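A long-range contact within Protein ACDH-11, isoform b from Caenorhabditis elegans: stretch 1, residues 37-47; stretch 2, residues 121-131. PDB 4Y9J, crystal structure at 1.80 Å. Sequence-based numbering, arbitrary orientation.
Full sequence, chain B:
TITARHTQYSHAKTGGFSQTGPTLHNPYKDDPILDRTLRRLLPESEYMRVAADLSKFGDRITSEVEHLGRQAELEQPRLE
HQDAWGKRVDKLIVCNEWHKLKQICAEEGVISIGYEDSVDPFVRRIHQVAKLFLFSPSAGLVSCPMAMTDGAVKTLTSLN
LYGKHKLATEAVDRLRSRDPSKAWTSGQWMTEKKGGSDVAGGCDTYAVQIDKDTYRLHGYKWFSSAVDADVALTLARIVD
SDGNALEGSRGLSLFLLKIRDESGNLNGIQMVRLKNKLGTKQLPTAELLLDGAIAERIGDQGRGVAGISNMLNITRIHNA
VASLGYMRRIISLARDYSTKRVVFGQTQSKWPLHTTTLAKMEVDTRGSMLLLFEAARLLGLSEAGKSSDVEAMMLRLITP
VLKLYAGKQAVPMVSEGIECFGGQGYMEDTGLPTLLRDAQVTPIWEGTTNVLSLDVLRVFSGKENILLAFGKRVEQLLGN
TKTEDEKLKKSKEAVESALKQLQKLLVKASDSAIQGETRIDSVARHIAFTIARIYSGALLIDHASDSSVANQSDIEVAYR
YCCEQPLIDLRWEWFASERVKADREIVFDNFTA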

ATOM      1  N   THR B  37     -32.335  31.711  10.634  1.00 56.85           N
ATOM      2  CA  THR B  37     -31.574  32.778   9.999  1.00 54.09           C
ATOM      3  C   THR B  37     -32.082  33.062   8.605  1.00 57.48           C
ATOM      4  O   THR B  37     -32.242  34.235   8.235  1.00 55.83           O
ATOM      5  CB  THR B  37     -30.099  32.394   9.913  1.00 54.91           C
ATOM      6  OG1 THR B  37     -29.631  32.120  11.225  1.00 53.01           O
ATOM      7  CG2 THR B  37     -29.265  33.499   9.268  1.00 54.02           C
ATOM      8  N   LEU B  38     -32.384  32.006   7.839  1.00 54.22           N
ATOM      9  CA  LEU B  38     -32.973  32.175   6.505  1.00 55.37           C
ATOM     10  C   LEU B  38     -34.374  32.821   6.543  1.00 58.08           C
ATOM     11  O   LEU B  38     -34.740  33.659   5.698  1.00 58.32           O
ATOM     12  CB  LEU B  38     -33.056  30.829   5.736  1.00 54.95           C
ATOM     13  CG  LEU B  38     -31.726  30.109   5.503  1.00 57.53           C
ATOM     14  CD1 LEU B  38     -31.955  28.811   4.709  1.00 56.79           C
ATOM     15  CD2 LEU B  38     -30.705  31.058   4.883  1.00 56.17           C
ATOM     16  N   ARG B  39     -35.179  32.395   7.500  1.00 60.63           N
ATOM     17  CA  ARG B  39     -36.468  33.058   7.741  1.00 64.05           C
ATOM     18  C   ARG B  39     -36.356  34.578   7.917  1.00 63.69           C
ATOM     19  O   ARG B  39     -37.220  35.288   7.489  1.00 59.66           O
ATOM     20  CB  ARG B  39     -37.125  32.511   8.991  1.00 69.28           C
ATOM     21  CG  ARG B  39     -37.813  31.184   8.848  1.00 74.85           C
ATOM     22  CD  ARG B  39     -38.374  30.741  10.188  1.00 83.37           C
ATOM     23  NE  ARG B  39     -38.986  29.438  10.012  1.00 89.70           N
ATOM     24  CZ  ARG B  39     -40.197  29.252   9.490  1.00 97.10           C
ATOM     25  NH1 ARG B  39     -40.956  30.290   9.127  1.00 98.88           N
ATOM     26  NH2 ARG B  39     -40.666  28.018   9.344  1.00 99.81           N
ATOM     27  N   ARG B  40     -35.313  35.061   8.581  1.00 62.53           N
ATOM     28  CA  ARG B  40     -35.128  36.489   8.816  1.00 64.97           C
ATOM     29  C   ARG B  40     -34.623  37.216   7.620  1.00 63.06           C
ATOM     30  O   ARG B  40     -34.989  38.335   7.394  1.00 60.87           O
ATOM     31  CB  ARG B  40     -34.083  36.718   9.894  1.00 65.30           C
ATOM     32  CG  ARG B  40     -34.520  36.198  11.222  1.00 69.52           C
ATOM     33  CD  ARG B  40     -33.515  36.587  12.303  1.00 71.66           C
ATOM     34  NE  ARG B  40     -33.569  38.040  12.471  1.00 73.95           N
ATOM     35  CZ  ARG B  40     -32.571  38.887  12.229  1.00 73.24           C
ATOM     36  NH1 ARG B  40     -31.348  38.441  11.834  1.00 67.11           N
ATOM     37  NH2 ARG B  40     -32.814  40.192  12.418  1.00 72.78           N
ATOM     38  N   LEU B  41     -33.702  36.599   6.902  1.00 62.96           N
ATOM     39  CA  LEU B  41     -32.987  37.285   5.807  1.00 63.76           C
ATOM     40  C   LEU B  41     -33.713  37.289   4.489  1.00 63.56           C
ATOM     41  O   LEU B  41     -33.530  38.190   3.711  1.00 65.70           O
ATOM     42  CB  LEU B  41     -31.597  36.666   5.610  1.00 61.78           C
ATOM     43  CG  LEU B  41     -30.658  36.784   6.794  1.00 61.64           C
ATOM     44  CD1 LEU B  41     -29.341  36.045   6.575  1.00 60.54           C
ATOM     45  CD2 LEU B  41     -30.389  38.240   7.102  1.00 63.34           C
ATOM     46  N   LEU B  42     -34.527  36.275   4.233  1.00 64.73           N
ATOM     47  CA  LEU B  42     -35.193  36.118   2.966  1.00 64.41           C
ATOM     48  C   LEU B  42     -36.658  36.536   3.026  1.00 67.47           C
ATOM     49  O   LEU B  42     -37.341  36.291   4.015  1.00 67.59           O
ATOM     50  CB  LEU B  42     -35.184  34.677   2.526  1.00 60.74           C
ATOM     51  CG  LEU B  42     -33.809  34.031   2.325  1.00 58.44           C
ATOM     52  CD1 LEU B  42     -34.006  32.538   2.061  1.00 54.23           C
ATOM     53  CD2 LEU B  42     -33.037  34.655   1.166  1.00 58.56           C
ATOM     54  N   PRO B  43     -37.151  37.111   1.941  1.00 70.19           N
ATOM     55  CA  PRO B  43     -38.582  37.385   1.758  1.00 72.19           C
ATOM     56  C   PRO B  43     -39.379  36.082   1.866  1.00 73.52           C
ATOM     57  O   PRO B  43     -38.855  35.045   1.435  1.00 65.04           O
ATOM     58  CB  PRO B  43     -38.671  37.921   0.335  1.00 74.11           C
ATOM     59  CG  PRO B  43     -37.297  38.165  -0.138  1.00 70.90           C
ATOM     60  CD  PRO B  43     -36.337  37.456   0.761  1.00 70.69           C
ATOM     61  N   GLU B  44     -40.637  36.139   2.345  1.00 74.92           N
ATOM     62  CA  GLU B  44     -41.381  34.930   2.876  1.00 78.80           C
ATOM     63  C   GLU B  44     -41.574  33.892   1.811  1.00 77.46           C
ATOM     64  O   GLU B  44     -41.507  32.674   2.092  1.00 79.37           O
ATOM     65  CB  GLU B  44     -42.805  35.256   3.440  1.00 85.14           C
ATOM     66  CG  GLU B  44     -43.676  34.014   3.783  1.00 87.02           C
ATOM     67  CD  GLU B  44     -45.127  34.323   4.135  1.00 91.48           C
ATOM     68  OE1 GLU B  44     -45.894  34.791   3.268  1.00 94.77           O
ATOM     69  OE2 GLU B  44     -45.507  34.069   5.303  1.00 94.04           O
ATOM     70  N   SER B  45     -41.781  34.421   0.618  1.00 69.39           N
ATOM     71  CA  SER B  45     -41.939  33.696  -0.593  1.00 77.12           C
ATOM     72  C   SER B  45     -40.677  32.906  -0.960  1.00 77.59           C
ATOM     73  O   SER B  45     -40.731  31.689  -1.293  1.00 80.46           O
ATOM     74  CB  SER B  45     -42.270  34.735  -1.691  1.00 82.86           C
ATOM     75  OG  SER B  45     -41.294  35.782  -1.676  1.00 86.73           O
ATOM     76  N   GLU B  46     -39.535  33.592  -0.921  1.00 74.20           N
ATOM     77  CA  GLU B  46     -38.302  32.977  -1.371  1.00 67.74           C
ATOM     78  C   GLU B  46     -37.924  31.994  -0.315  1.00 66.46           C
ATOM     79  O   GLU B  46     -37.362  30.967  -0.608  1.00 69.22           O
ATOM     80  CB  GLU B  46     -37.198  33.983  -1.529  1.00 67.54           C
ATOM     81  CG  GLU B  46     -37.441  35.055  -2.546  1.00 72.36           C
ATOM     82  CD  GLU B  46     -37.359  34.599  -3.992  1.00 74.82           C
ATOM     83  OE1 GLU B  46     -37.273  35.518  -4.858  1.00 79.56           O
ATOM     84  OE2 GLU B  46     -37.450  33.385  -4.293  1.00 73.01           O
ATOM     85  N   TYR B  47     -38.195  32.335   0.939  1.00 65.91           N
ATOM     86  CA  TYR B  47     -37.921  31.467   2.043  1.00 64.34           C
ATOM     87  C   TYR B  47     -38.413  30.038   1.812  1.00 65.86           C
ATOM     88  O   TYR B  47     -37.643  29.074   2.045  1.00 60.19           O
ATOM     89  CB  TYR B  47     -38.444  32.005   3.384  1.00 65.75           C
ATOM     90  CG  TYR B  47     -38.405  30.903   4.426  1.00 62.94           C
ATOM     91  CD1 TYR B  47     -37.215  30.459   4.953  1.00 62.12           C
ATOM     92  CD2 TYR B  47     -39.566  30.216   4.772  1.00 64.21           C
ATOM     93  CE1 TYR B  47     -37.176  29.401   5.847  1.00 60.21           C
ATOM     94  CE2 TYR B  47     -39.535  29.170   5.670  1.00 63.95           C
ATOM     95  CZ  TYR B  47     -38.336  28.743   6.179  1.00 60.76           C
ATOM     96  OH  TYR B  47     -38.322  27.700   7.071  1.00 61.41           O
ATOM     97  N   PRO B 121     -30.157  38.641  -6.871  1.00 62.99           N
ATOM     98  CA  PRO B 121     -28.819  38.246  -6.392  1.00 61.21           C
ATOM     99  C   PRO B 121     -28.640  38.105  -4.885  1.00 62.88           C
ATOM    100  O   PRO B 121     -27.868  37.225  -4.413  1.00 59.71           O
ATOM    101  CB  PRO B 121     -27.922  39.342  -6.948  1.00 62.67           C
ATOM    102  CG  PRO B 121     -28.607  39.794  -8.177  1.00 63.10           C
ATOM    103  CD  PRO B 121     -30.089  39.685  -7.910  1.00 64.52           C
ATOM    104  N   PHE B 122     -29.350  38.918  -4.104  1.00 68.92           N
ATOM    105  CA  PHE B 122     -29.184  38.829  -2.641  1.00 69.57           C
ATOM    106  C   PHE B 122     -29.737  37.475  -2.170  1.00 62.65           C
ATOM    107  O   PHE B 122     -29.170  36.837  -1.299  1.00 61.67           O
ATOM    108  CB  PHE B 122     -29.786  40.095  -1.951  1.00 78.55           C
ATOM    109  CG  PHE B 122     -30.725  39.820  -0.816  1.00 75.02           C
ATOM    110  CD1 PHE B 122     -32.040  39.520  -1.067  1.00 84.00           C
ATOM    111  CD2 PHE B 122     -30.315  39.933   0.465  1.00 75.36           C
ATOM    112  CE1 PHE B 122     -32.927  39.294  -0.036  1.00 85.48           C
ATOM    113  CE2 PHE B 122     -31.189  39.719   1.503  1.00 75.73           C
ATOM    114  CZ  PHE B 122     -32.476  39.353   1.250  1.00 77.55           C
ATOM    115  N   VAL B 123     -30.831  37.031  -2.798  1.00 61.33           N
ATOM    116  CA  VAL B 123     -31.458  35.776  -2.420  1.00 58.09           C
ATOM    117  C   VAL B 123     -30.540  34.622  -2.794  1.00 53.84           C
ATOM    118  O   VAL B 123     -30.321  33.706  -2.040  1.00 50.67           O
ATOM    119  CB  VAL B 123     -32.833  35.618  -3.116  1.00 60.83           C
ATOM    120  CG1 VAL B 123     -33.337  34.173  -3.111  1.00 59.07           C
ATOM    121  CG2 VAL B 123     -33.846  36.560  -2.462  1.00 64.84           C
ATOM    122  N   ARG B 124     -30.082  34.641  -4.022  1.00 52.18           N
ATOM    123  CA  ARG B 124     -29.404  33.501  -4.508  1.00 52.49           C
ATOM    124  C   ARG B 124     -28.060  33.268  -3.841  1.00 48.32           C
ATOM    125  O   ARG B 124     -27.663  32.128  -3.715  1.00 46.18           O
ATOM    126  CB  ARG B 124     -29.377  33.548  -6.007  1.00 53.56           C
ATOM    127  CG  ARG B 124     -28.355  34.453  -6.610  1.00 52.82           C
ATOM    128  CD  ARG B 124     -28.765  34.746  -8.056  1.00 51.72           C
ATOM    129  NE  ARG B 124     -27.653  35.487  -8.629  1.00 52.28           N
ATOM    130  CZ  ARG B 124     -27.731  36.390  -9.591  1.00 55.29           C
ATOM    131  NH1 ARG B 124     -28.884  36.668 -10.152  1.00 55.27           N
ATOM    132  NH2 ARG B 124     -26.642  37.043  -9.950  1.00 55.34           N
ATOM    133  N   ARG B 125     -27.391  34.298  -3.313  1.00 46.47           N
ATOM    134  CA  ARG B 125     -26.139  34.055  -2.644  1.00 45.37           C
ATOM    135  C   ARG B 125     -26.413  33.479  -1.266  1.00 44.71           C
ATOM    136  O   ARG B 125     -25.661  32.639  -0.792  1.00 39.98           O
ATOM    137  CB  ARG B 125     -25.236  35.301  -2.571  1.00 46.72           C
ATOM    138  CG  ARG B 125     -24.568  35.701  -3.888  1.00 45.67           C
ATOM    139  CD  ARG B 125     -23.575  34.639  -4.388  1.00 44.69           C
ATOM    140  NE  ARG B 125     -22.650  35.156  -5.383  1.00 43.29           N
ATOM    141  CZ  ARG B 125     -21.699  34.459  -5.992  1.00 43.35           C
ATOM    142  NH1 ARG B 125     -21.557  33.139  -5.779  1.00 44.13           N
ATOM    143  NH2 ARG B 125     -20.907  35.087  -6.845  1.00 43.22           N
ATOM    144  N   ILE B 126     -27.526  33.890  -0.674  1.00 46.26           N
ATOM    145  CA  ILE B 126     -27.906  33.321   0.617  1.00 47.32           C
ATOM    146  C   ILE B 126     -28.239  31.833   0.427  1.00 44.98           C
ATOM    147  O   ILE B 126     -27.768  30.990   1.173  1.00 43.17           O
ATOM    148  CB  ILE B 126     -29.053  34.134   1.298  1.00 50.57           C
ATOM    149  CG1 ILE B 126     -28.482  35.487   1.750  1.00 52.03           C
ATOM    150  CG2 ILE B 126     -29.578  33.389   2.508  1.00 51.55           C
ATOM    151  CD1 ILE B 126     -29.517  36.541   2.089  1.00 56.98           C
ATOM    152  N   HIS B 127     -29.030  31.530  -0.595  1.00 44.76           N
ATOM    153  CA  HIS B 127     -29.405  30.175  -0.889  1.00 43.95           C
ATOM    154  C   HIS B 127     -28.099  29.354  -1.130  1.00 42.43           C
ATOM    155  O   HIS B 127     -27.888  28.343  -0.502  1.00 39.77           O
ATOM    156  CB  HIS B 127     -30.322  30.180  -2.112  1.00 45.06           C
ATOM    157  CG  HIS B 127     -30.809  28.840  -2.547  1.00 43.60           C
ATOM    158  ND1 HIS B 127     -31.706  28.695  -3.576  1.00 45.81           N
ATOM    159  CD2 HIS B 127     -30.583  27.598  -2.065  1.00 42.93           C
ATOM    160  CE1 HIS B 127     -31.991  27.417  -3.741  1.00 46.65           C
ATOM    161  NE2 HIS B 127     -31.301  26.730  -2.842  1.00 45.27           N
ATOM    162  N   GLN B 128     -27.232  29.878  -1.974  1.00 40.95           N
ATOM    163  CA  GLN B 128     -26.013  29.220  -2.377  1.00 40.62           C
ATOM    164  C   GLN B 128     -25.112  28.970  -1.239  1.00 37.87           C
ATOM    165  O   GLN B 128     -24.589  27.830  -1.070  1.00 38.97           O
ATOM    166  CB  GLN B 128     -25.289  30.020  -3.456  1.00 40.50           C
ATOM    167  CG  GLN B 128     -24.083  29.293  -4.032  1.00 40.26           C
ATOM    168  CD  GLN B 128     -23.040  30.184  -4.646  1.00 41.74           C
ATOM    169  OE1 GLN B 128     -22.998  31.398  -4.416  1.00 41.08           O
ATOM    170  NE2 GLN B 128     -22.144  29.563  -5.403  1.00 41.58           N
ATOM    171  N   VAL B 129     -24.881  29.988  -0.416  1.00 38.95           N
ATOM    172  CA  VAL B 129     -24.057  29.812   0.760  1.00 38.54           C
ATOM    173  C   VAL B 129     -24.588  28.759   1.758  1.00 37.19           C
ATOM    174  O   VAL B 129     -23.834  27.949   2.256  1.00 35.42           O
ATOM    175  CB  VAL B 129     -23.709  31.187   1.432  1.00 40.62           C
ATOM    176  CG1 VAL B 129     -23.073  30.993   2.777  1.00 40.48           C
ATOM    177  CG2 VAL B 129     -22.725  31.933   0.552  1.00 42.64           C
ATOM    178  N   ALA B 130     -25.897  28.733   1.983  1.00 40.94           N
ATOM    179  CA  ALA B 130     -26.523  27.704   2.851  1.00 40.95           C
ATOM    180  C   ALA B 130     -26.329  26.283   2.272  1.00 39.20           C
ATOM    181  O   ALA B 130     -26.037  25.316   2.985  1.00 37.96           O
ATOM    182  CB  ALA B 130     -28.041  28.020   2.978  1.00 42.45           C
ATOM    183  N   LYS B 131     -26.441  26.181   0.950  1.00 37.35           N
ATOM    184  CA  LYS B 131     -26.305  24.892   0.299  1.00 37.88           C
ATOM    185  C   LYS B 131     -24.859  24.394   0.391  1.00 35.42           C
ATOM    186  O   LYS B 131     -24.629  23.228   0.688  1.00 36.63           O
ATOM    187  CB  LYS B 131     -26.815  24.918  -1.146  1.00 39.14           C
ATOM    188  CG  LYS B 131     -27.229  23.554  -1.637  1.00 37.83           C
ATOM    189  CD  LYS B 131     -27.941  23.623  -2.986  1.00 38.92           C
ATOM    190  CE  LYS B 131     -28.656  22.300  -3.205  1.00 38.42           C
ATOM    191  NZ  LYS B 131     -29.552  22.307  -4.389  1.00 42.83           N
TER

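This is an apolar contact between a helix-turn-helix segment and a single helix, made mainly by aliphatic side chains with one aromatic edge at its end and no hydrogen bond crossing between the stretches. The helix of residues 37-41 runs almost antiparallel to the helix of residues 121-131, at 174°, and the axes come no closer than 11.4 Å. At that separation the two helices meet through side chains.

Ile126 is the hub and the residue most covered by the other stretch. Its CA-to-CB bond points toward the first stretch, and it meets three leucines: CG2 lies 3.5 Å from Leu38 CD2 and 3.9 Å from Leu42 CD2, and CD1 lies 4.1 Å from both Leu41 CB and Leu42 CD2. Leu38 and Leu42 leave their backbones sideways, yet the m,t rotamer of each carries its methyl groups inward, a reach that a shorter side chain would lack. One turn beyond Ile126, the small Ala130 offers its CB to Leu38 CD1 at 4.4 Å.

At the other end the first helix gives way to a turn. Leu42 leaves helical geometry, and Pro43, whose ring cannot supply a backbone N-H, takes the N-cap position of the next helix, where its carbonyl accepts a bond from Tyr47 N (2.8 Å from Pro43 O). Val123 packs beneath this turn: its CG2 lies 4.2 Å from both Leu42 CD2 and Pro43 CD, and 3.9 Å from Glu46 CG. Glu46 thus contributes aliphatic carbon here, while its OE2 is hydrogen-bonded to a residue just outside the stretches.

Phe122 closes the contact edge-on. Pro43 CD is 4.0 Å from Phe122 CE1, and Leu41 O sits only 2.9 Å from Phe122 CZ, near the ring plane, where the electropositive rim of an aromatic ring suits a carbonyl oxygen.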